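Local coordinates for protein enoyl-CoA hydratase, EchA12_1 (Mycobacterium marinum M, PDB 3QRE) that probably acts as an enoyl-CoA hydratase of the crotonase family, adding water to the double bond of enoyl-CoA thioesters in fatty acid metabolism, at residues 31-36 / 41-46; 45-50 / 56-61; 60-65 / 123-128. All blocks are in the same frame, centred on the assembly; numbering follows the deposited sequence.

Interactions 1 and 2 follow each other along the chain, a beta hairpin and then the turn from its second strand into helix 56-71; interaction 3 runs from that helix to the later segment 123-128. Their centres lie about 12 to 13 Å from one another in the crotonase fold. Interactions 1 and 2 share Phe-45 and Asn-46, while interactions 2 and 3 both use helix 56-71 and share Ala-60 and Gly-61. The helix is packed by the sheet, through Val-31, Tyr-33 and Ile-43, and its Phe-62 and Tyr-63 meet the 3-10 turn with Phe-125 and Val-126. Phe-45, at the end of strand 40-45, touches Phe-62, so interactions 2 and 3 meet.

Interaction 1: 31-36 / 41-46; sequences VLYEAT and AIITFN
The beta hairpin at one edge of this chain's large mixed crotonase sheet brings strand 31-35 against strand 40-45; the axes of segments 31-35 and 41-45 approach to 4.5 Å and run antiparallel at 163°. Two hydrogen-bonded pairs carry the backbone. Leu-32 and Thr-44 exchange N-H...O bonds in both directions, and so do Glu-34 and Ile-42, where Ile-42 N reaches Glu-34 O at 2.6 Å in a nearly straight bond (173°). Side chains alternate between the two faces. On the face turned to helix 56-71, Val-31 CG1 meets Ile-43 CG2 at 3.5 Å, and Val-31 CG2 comes to the edge of the Phe-45 ring (CD1, 4.2 Å). With CG anti to its backbone N (chi1 -178°), Tyr-33 lays its ring toward Ala-41, whose CB lies 3.8 Å from Tyr-33 OH. Just past the strand ends, Asn-46 ND2, hydrogen-bonded to Asp-29 O, makes van der Waals contact with Leu-32 CD2 at 3.8 Å, and Thr-36 CG2 rests on Ile-42 CD1. Directional backbone bonds therefore fix the register while an aliphatic and aromatic surface joins the helix; the opposite face mixes Glu-34 and Thr-44 with Leu-32 and Ile-42, the latter packing on helix 221-235.

Interaction 2: 45-50 / 56-61; sequences FNRADR and PDLAAG
Two guanidinium groups meet the carboxylate of Asp-57 edge-on, OD1 at the edge of Arg-47 and somewhat tilted out of its plane, OD2 at the edge of Arg-50, whereas the Phe-45 ring is approached obliquely by Leu-58 CD2, 3.7 Å from Phe-45 CD1. Each arginine bonds a different oxygen, although Arg-50 NH2 also lies close to OD1. Arg-47 NE donates to Asp-57 OD1 at 2.9 Å (147°), meeting that oxygen nearly along its C-O axis, and Arg-47 NH2 adds a weak bond to the same atom. Arg-50 NH2 lies 2.7 Å from Asp-57 OD2 in a salt bridge that is weak as a hydrogen bond, with the two flat groups only 17° apart; the Arg-47 plane is turned by 44°. OD2 also accepts a weak bond from Leu-58 N. Both acid oxygens are thus engaged, and the paired positive charges would be expected to favour the ionised carboxylate. Arg-47 NH1 is held in turn by Gln-28 O. The Leu-58 and Arg-47 side chains run past each other in opposite directions, with Leu-58 CD1 3.9 Å from Arg-47 CG, so the aliphatic part of the arginine extends the apolar patch begun by Phe-45. This salt-bridge network, accompanied by a leucine and a phenylalanine, joins the first turn of helix 56-71 to the loop leaving strand 40-45, at a beta-to-alpha connection of the crotonase fold.

Interaction 3: 60-65 / 123-128; sequences AGFYAA and PHFVTM
A buried aromatic cluster joins the middle of helix 56-71 to the 3-10 segment that precedes strand 133-137, bringing together parts of the chain almost sixty residues apart. Phe-125 is its centre, reaching both Phe-62 and Tyr-63. With Tyr-63 it forms an offset edge-to-face pair: the tyrosine turns its edge toward the phenylalanine face, the centroids lie 5.6 Å apart and the planes stand at 84°. The nearest atoms of this pair are Tyr-63 CE1 and Phe-125 CE2, at 3.8 Å. Phe-62 comes to Phe-125 differently, its CE2 lying at the edge of that ring and near its plane, 3.8 Å from Phe-125 CE2. One corner atom of Phe-125 therefore serves both neighbours. Phe-62 and Tyr-63 leave the helix in different directions, and their torsions, with CG of Phe-62 anti to its backbone N (chi1 -176°) and CG of Tyr-63 beside it (chi1 -60°), bring both rings to Phe-125. Val-126 joins the cluster through CG2, 4.0 Å from Phe-62 CZ, the two side chains crossing at about a right angle. The short turn carrying Phe-125 and Val-126 is tied internally, since His-124 O accepts from both the backbone N and OG1 of Thr-127. Gln-148 of helix 144-151 also touches Phe-62. This is an aromatic contact between a helix and a 3-10 turn in the buried core of a crotonase-fold subunit.

Interaction 1: 31-36 / 41-46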
# COMPACT_ATOMS: atom_id res chain seq x y z
N VAL A 31 10.57 26.11 20.00
CA VAL A 31 11.14 25.43 18.84
C VAL A 31 12.48 26.06 18.46
O VAL A 31 12.56 27.27 18.25
CB VAL A 31 10.14 25.47 17.62
CG1 VAL A 31 10.76 24.84 16.38
CG2 VAL A 31 8.84 24.79 17.95
N LEU A 32 13.54 25.25 18.39
CA LEU A 32 14.85 25.74 17.96
C LEU A 32 15.04 25.64 16.45
O LEU A 32 14.52 24.71 15.79
CB LEU A 32 15.97 24.96 18.65
CG LEU A 32 15.88 24.85 20.17
CD1 LEU A 32 16.90 23.85 20.68
CD2 LEU A 32 16.06 26.24 20.83
N TYR A 33 15.80 26.59 15.91
CA TYR A 33 16.08 26.65 14.49
C TYR A 33 17.59 26.76 14.21
O TYR A 33 18.28 27.64 14.71
CB TYR A 33 15.33 27.84 13.91
CG TYR A 33 15.50 28.01 12.42
CD1 TYR A 33 14.50 27.60 11.55
CD2 TYR A 33 16.67 28.58 11.87
CE1 TYR A 33 14.62 27.74 10.17
CE2 TYR A 33 16.81 28.72 10.48
CZ TYR A 33 15.77 28.29 9.63
OH TYR A 33 15.83 28.42 8.26
N GLU A 34 18.09 25.87 13.36
CA GLU A 34 19.50 25.86 13.02
C GLU A 34 19.71 25.49 11.55
O GLU A 34 19.09 24.55 11.04
CB GLU A 34 20.24 24.90 13.94
CG GLU A 34 21.68 24.62 13.58
CD GLU A 34 22.30 23.52 14.43
OE1 GLU A 34 21.78 23.22 15.54
OE2 GLU A 34 23.32 22.94 13.98
N ALA A 35 20.58 26.23 10.87
CA ALA A 35 20.89 25.97 9.46
C ALA A 35 22.31 25.40 9.27
O ALA A 35 23.29 26.00 9.75
CB ALA A 35 20.70 27.24 8.65
N THR A 36 22.44 24.26 8.59
CA THR A 36 23.77 23.70 8.29
C THR A 36 24.42 24.45 7.10
O THR A 36 23.71 25.16 6.34
CB THR A 36 23.75 22.16 8.02
OG1 THR A 36 23.02 21.88 6.82
CG2 THR A 36 23.15 21.40 9.17
N ALA A 41 17.75 23.17 7.10
CA ALA A 41 17.16 23.75 8.30
C ALA A 41 16.76 22.65 9.30
O ALA A 41 15.90 21.81 9.01
CB ALA A 41 15.94 24.60 7.93
N ILE A 42 17.36 22.68 10.49
CA ILE A 42 17.04 21.74 11.56
C ILE A 42 16.08 22.40 12.54
O ILE A 42 16.40 23.43 13.16
CB ILE A 42 18.30 21.24 12.30
CG1 ILE A 42 19.29 20.63 11.29
CG2 ILE A 42 17.91 20.24 13.42
CD1 ILE A 42 20.64 20.25 11.89
N ILE A 43 14.89 21.80 12.66
CA ILE A 43 13.83 22.32 13.49
C ILE A 43 13.63 21.32 14.62
O ILE A 43 13.39 20.12 14.38
CB ILE A 43 12.56 22.54 12.65
CG1 ILE A 43 12.86 23.54 11.52
CG2 ILE A 43 11.36 22.97 13.52
CD1 ILE A 43 11.64 23.92 10.67
N THR A 44 13.75 21.82 15.84
CA THR A 44 13.78 20.98 17.03
C THR A 44 12.71 21.40 18.03
O THR A 44 12.73 22.54 18.53
CB THR A 44 15.20 21.02 17.69
OG1 THR A 44 16.19 20.70 16.71
CG2 THR A 44 15.31 20.04 18.89
N PHE A 45 11.77 20.48 18.31
CA PHE A 45 10.83 20.67 19.42
C PHE A 45 11.62 20.69 20.73
O PHE A 45 12.39 19.77 21.02
CB PHE A 45 9.74 19.59 19.47
CG PHE A 45 8.89 19.50 18.23
CD1 PHE A 45 8.28 20.63 17.69
CD2 PHE A 45 8.71 18.27 17.60
CE1 PHE A 45 7.49 20.54 16.56
CE2 PHE A 45 7.93 18.16 16.46
CZ PHE A 45 7.32 19.30 15.94
N ASN A 46 11.42 21.75 21.51
CA ASN A 46 12.25 22.04 22.68
C ASN A 46 11.45 22.18 23.96
O ASN A 46 11.65 23.12 24.73
CB ASN A 46 13.10 23.29 22.44
CG ASN A 46 14.14 23.51 23.53
OD1 ASN A 46 14.73 22.56 24.05
ND2 ASN A 46 14.36 24.77 23.90

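Interaction 2: 45-50 / 56-61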
# COMPACT_ATOMS: atom_id res chain seq x y z
N PHE A 45 11.77 20.48 18.31
CA PHE A 45 10.83 20.67 19.42
C PHE A 45 11.62 20.69 20.73
O PHE A 45 12.39 19.77 21.02
CB PHE A 45 9.74 19.59 19.47
CG PHE A 45 8.89 19.50 18.23
CD1 PHE A 45 8.28 20.63 17.69
CD2 PHE A 45 8.71 18.27 17.60
CE1 PHE A 45 7.49 20.54 16.56
CE2 PHE A 45 7.93 18.16 16.46
CZ PHE A 45 7.32 19.30 15.94
N ASN A 46 11.42 21.75 21.51
CA ASN A 46 12.25 22.04 22.68
C ASN A 46 11.45 22.18 23.96
O ASN A 46 11.65 23.12 24.73
CB ASN A 46 13.10 23.29 22.44
CG ASN A 46 14.14 23.51 23.53
OD1 ASN A 46 14.73 22.56 24.05
ND2 ASN A 46 14.36 24.77 23.90
N ARG A 47 10.54 21.25 24.18
CA ARG A 47 9.84 21.12 25.46
C ARG A 47 10.01 19.69 25.95
O ARG A 47 9.02 18.99 26.16
CB ARG A 47 8.36 21.46 25.29
CG ARG A 47 8.10 22.92 24.93
CD ARG A 47 8.59 23.85 26.06
NE ARG A 47 8.07 25.21 25.90
CZ ARG A 47 8.82 26.28 25.69
NH1 ARG A 47 10.15 26.19 25.62
NH2 ARG A 47 8.22 27.47 25.54
N ALA A 48 11.26 19.27 26.14
CA ALA A 48 11.57 17.89 26.50
C ALA A 48 10.90 17.44 27.80
O ALA A 48 10.44 16.30 27.87
CB ALA A 48 13.07 17.66 26.56
N ASP A 49 10.82 18.33 28.80
CA ASP A 49 10.17 18.01 30.09
C ASP A 49 8.77 17.39 29.91
O ASP A 49 8.38 16.55 30.72
CB ASP A 49 10.10 19.22 31.03
N ARG A 50 8.03 17.76 28.86
CA ARG A 50 6.71 17.13 28.62
C ARG A 50 6.68 16.23 27.37
O ARG A 50 5.65 16.10 26.71
CB ARG A 50 5.59 18.17 28.59
CG ARG A 50 5.87 19.37 27.67
CD ARG A 50 4.60 19.91 27.03
NE ARG A 50 4.90 21.13 26.27
CZ ARG A 50 4.07 21.71 25.41
NH1 ARG A 50 2.88 21.19 25.15
NH2 ARG A 50 4.44 22.82 24.78
N PRO A 56 0.23 25.38 22.09
CA PRO A 56 0.23 26.60 21.29
C PRO A 56 1.61 27.21 21.15
O PRO A 56 1.91 27.77 20.10
CB PRO A 56 -0.71 27.54 22.07
CG PRO A 56 -0.86 26.95 23.40
CD PRO A 56 -0.70 25.48 23.24
N ASP A 57 2.44 27.08 22.18
CA ASP A 57 3.85 27.51 22.10
C ASP A 57 4.60 26.73 21.03
O ASP A 57 5.34 27.30 20.23
CB ASP A 57 4.58 27.43 23.47
CG ASP A 57 4.54 26.01 24.10
OD1 ASP A 57 5.38 25.72 24.97
OD2 ASP A 57 3.66 25.20 23.74
N LEU A 58 4.39 25.42 21.03
CA LEU A 58 5.06 24.51 20.12
C LEU A 58 4.58 24.73 18.70
O LEU A 58 5.37 24.73 17.77
CB LEU A 58 4.83 23.07 20.55
CG LEU A 58 6.03 22.20 20.20
CD1 LEU A 58 7.21 22.49 21.17
CD2 LEU A 58 5.63 20.75 20.23
N ALA A 59 3.27 24.94 18.54
CA ALA A 59 2.67 25.23 17.26
C ALA A 59 3.25 26.50 16.65
O ALA A 59 3.79 26.46 15.53
CB ALA A 59 1.13 25.30 17.37
N ALA A 60 3.16 27.61 17.39
CA ALA A 60 3.68 28.90 16.92
C ALA A 60 5.17 28.86 16.57
O ALA A 60 5.62 29.50 15.60
CB ALA A 60 3.37 30.02 17.92
N GLY A 61 5.95 28.11 17.35
CA GLY A 61 7.38 27.99 17.06
C GLY A 61 7.56 27.24 15.76
O GLY A 61 8.30 27.67 14.88

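Interaction 3: 60-65 / 123-128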
# COMPACT_ATOMS: atom_id res chain seq x y z
N ALA A 60 3.16 27.61 17.39
CA ALA A 60 3.68 28.90 16.92
C ALA A 60 5.17 28.86 16.57
O ALA A 60 5.62 29.50 15.60
CB ALA A 60 3.37 30.02 17.92
N GLY A 61 5.95 28.11 17.35
CA GLY A 61 7.38 27.99 17.06
C GLY A 61 7.56 27.24 15.76
O GLY A 61 8.30 27.67 14.88
N PHE A 62 6.84 26.12 15.63
CA PHE A 62 6.86 25.27 14.45
C PHE A 62 6.49 26.02 13.15
O PHE A 62 7.22 25.95 12.17
CB PHE A 62 5.92 24.07 14.66
CG PHE A 62 5.94 23.08 13.52
CD1 PHE A 62 7.12 22.41 13.15
CD2 PHE A 62 4.78 22.79 12.81
CE1 PHE A 62 7.14 21.48 12.10
CE2 PHE A 62 4.80 21.86 11.74
CZ PHE A 62 5.98 21.21 11.40
N TYR A 63 5.36 26.74 13.17
CA TYR A 63 4.92 27.51 12.01
C TYR A 63 5.94 28.55 11.60
O TYR A 63 6.27 28.66 10.41
CB TYR A 63 3.58 28.19 12.24
CG TYR A 63 2.47 27.21 12.54
CD1 TYR A 63 2.50 25.91 12.00
CD2 TYR A 63 1.39 27.58 13.33
CE1 TYR A 63 1.49 25.00 12.24
CE2 TYR A 63 0.38 26.68 13.61
CZ TYR A 63 0.43 25.37 13.05
OH TYR A 63 -0.57 24.46 13.31
N ALA A 64 6.47 29.26 12.60
CA ALA A 64 7.40 30.35 12.34
C ALA A 64 8.70 29.77 11.80
O ALA A 64 9.28 30.32 10.87
CB ALA A 64 7.64 31.19 13.63
N ALA A 65 9.14 28.65 12.37
CA ALA A 65 10.36 27.98 11.93
C ALA A 65 10.23 27.46 10.50
O ALA A 65 11.08 27.77 9.67
CB ALA A 65 10.74 26.86 12.90
N PRO A 123 -3.85 20.47 9.22
CA PRO A 123 -2.94 19.39 9.65
C PRO A 123 -1.82 19.03 8.65
O PRO A 123 -0.68 18.69 9.06
CB PRO A 123 -3.89 18.20 9.80
CG PRO A 123 -5.27 18.84 10.15
CD PRO A 123 -5.28 20.12 9.37
N HIS A 124 -2.13 19.15 7.35
CA HIS A 124 -1.27 18.66 6.28
C HIS A 124 -0.52 19.76 5.52
O HIS A 124 -0.08 19.56 4.39
CB HIS A 124 -2.12 17.86 5.28
CG HIS A 124 -3.09 18.70 4.54
ND1 HIS A 124 -3.85 19.67 5.15
CD2 HIS A 124 -3.45 18.71 3.23
CE1 HIS A 124 -4.64 20.24 4.26
NE2 HIS A 124 -4.41 19.69 3.09
N PHE A 125 -0.37 20.92 6.14
CA PHE A 125 0.22 22.05 5.43
C PHE A 125 1.69 21.78 5.01
O PHE A 125 2.15 22.28 4.00
CB PHE A 125 0.08 23.35 6.25
CG PHE A 125 1.28 23.68 7.05
CD1 PHE A 125 2.21 24.63 6.58
CD2 PHE A 125 1.51 23.06 8.26
CE1 PHE A 125 3.36 24.93 7.31
CE2 PHE A 125 2.63 23.36 9.00
CZ PHE A 125 3.58 24.30 8.52
N VAL A 126 2.39 20.96 5.78
CA VAL A 126 3.75 20.50 5.40
C VAL A 126 3.81 19.83 4.02
O VAL A 126 4.81 19.98 3.28
CB VAL A 126 4.38 19.65 6.52
CG1 VAL A 126 5.49 18.81 6.02
CG2 VAL A 126 4.90 20.57 7.63
N THR A 127 2.73 19.13 3.66
CA THR A 127 2.65 18.51 2.35
C THR A 127 2.54 19.51 1.22
O THR A 127 2.72 19.15 0.07
CB THR A 127 1.48 17.49 2.21
OG1 THR A 127 0.24 18.20 2.02
CG2 THR A 127 1.37 16.54 3.41
N MET A 128 2.24 20.77 1.52
CA MET A 128 2.05 21.77 0.45
C MET A 128 3.23 22.72 0.33
O MET A 128 3.17 23.70 -0.41
CB MET A 128 0.73 22.53 0.68
CG MET A 128 -0.48 21.60 0.64
SD MET A 128 -2.10 22.38 0.84
CE MET A 128 -2.11 22.97 2.53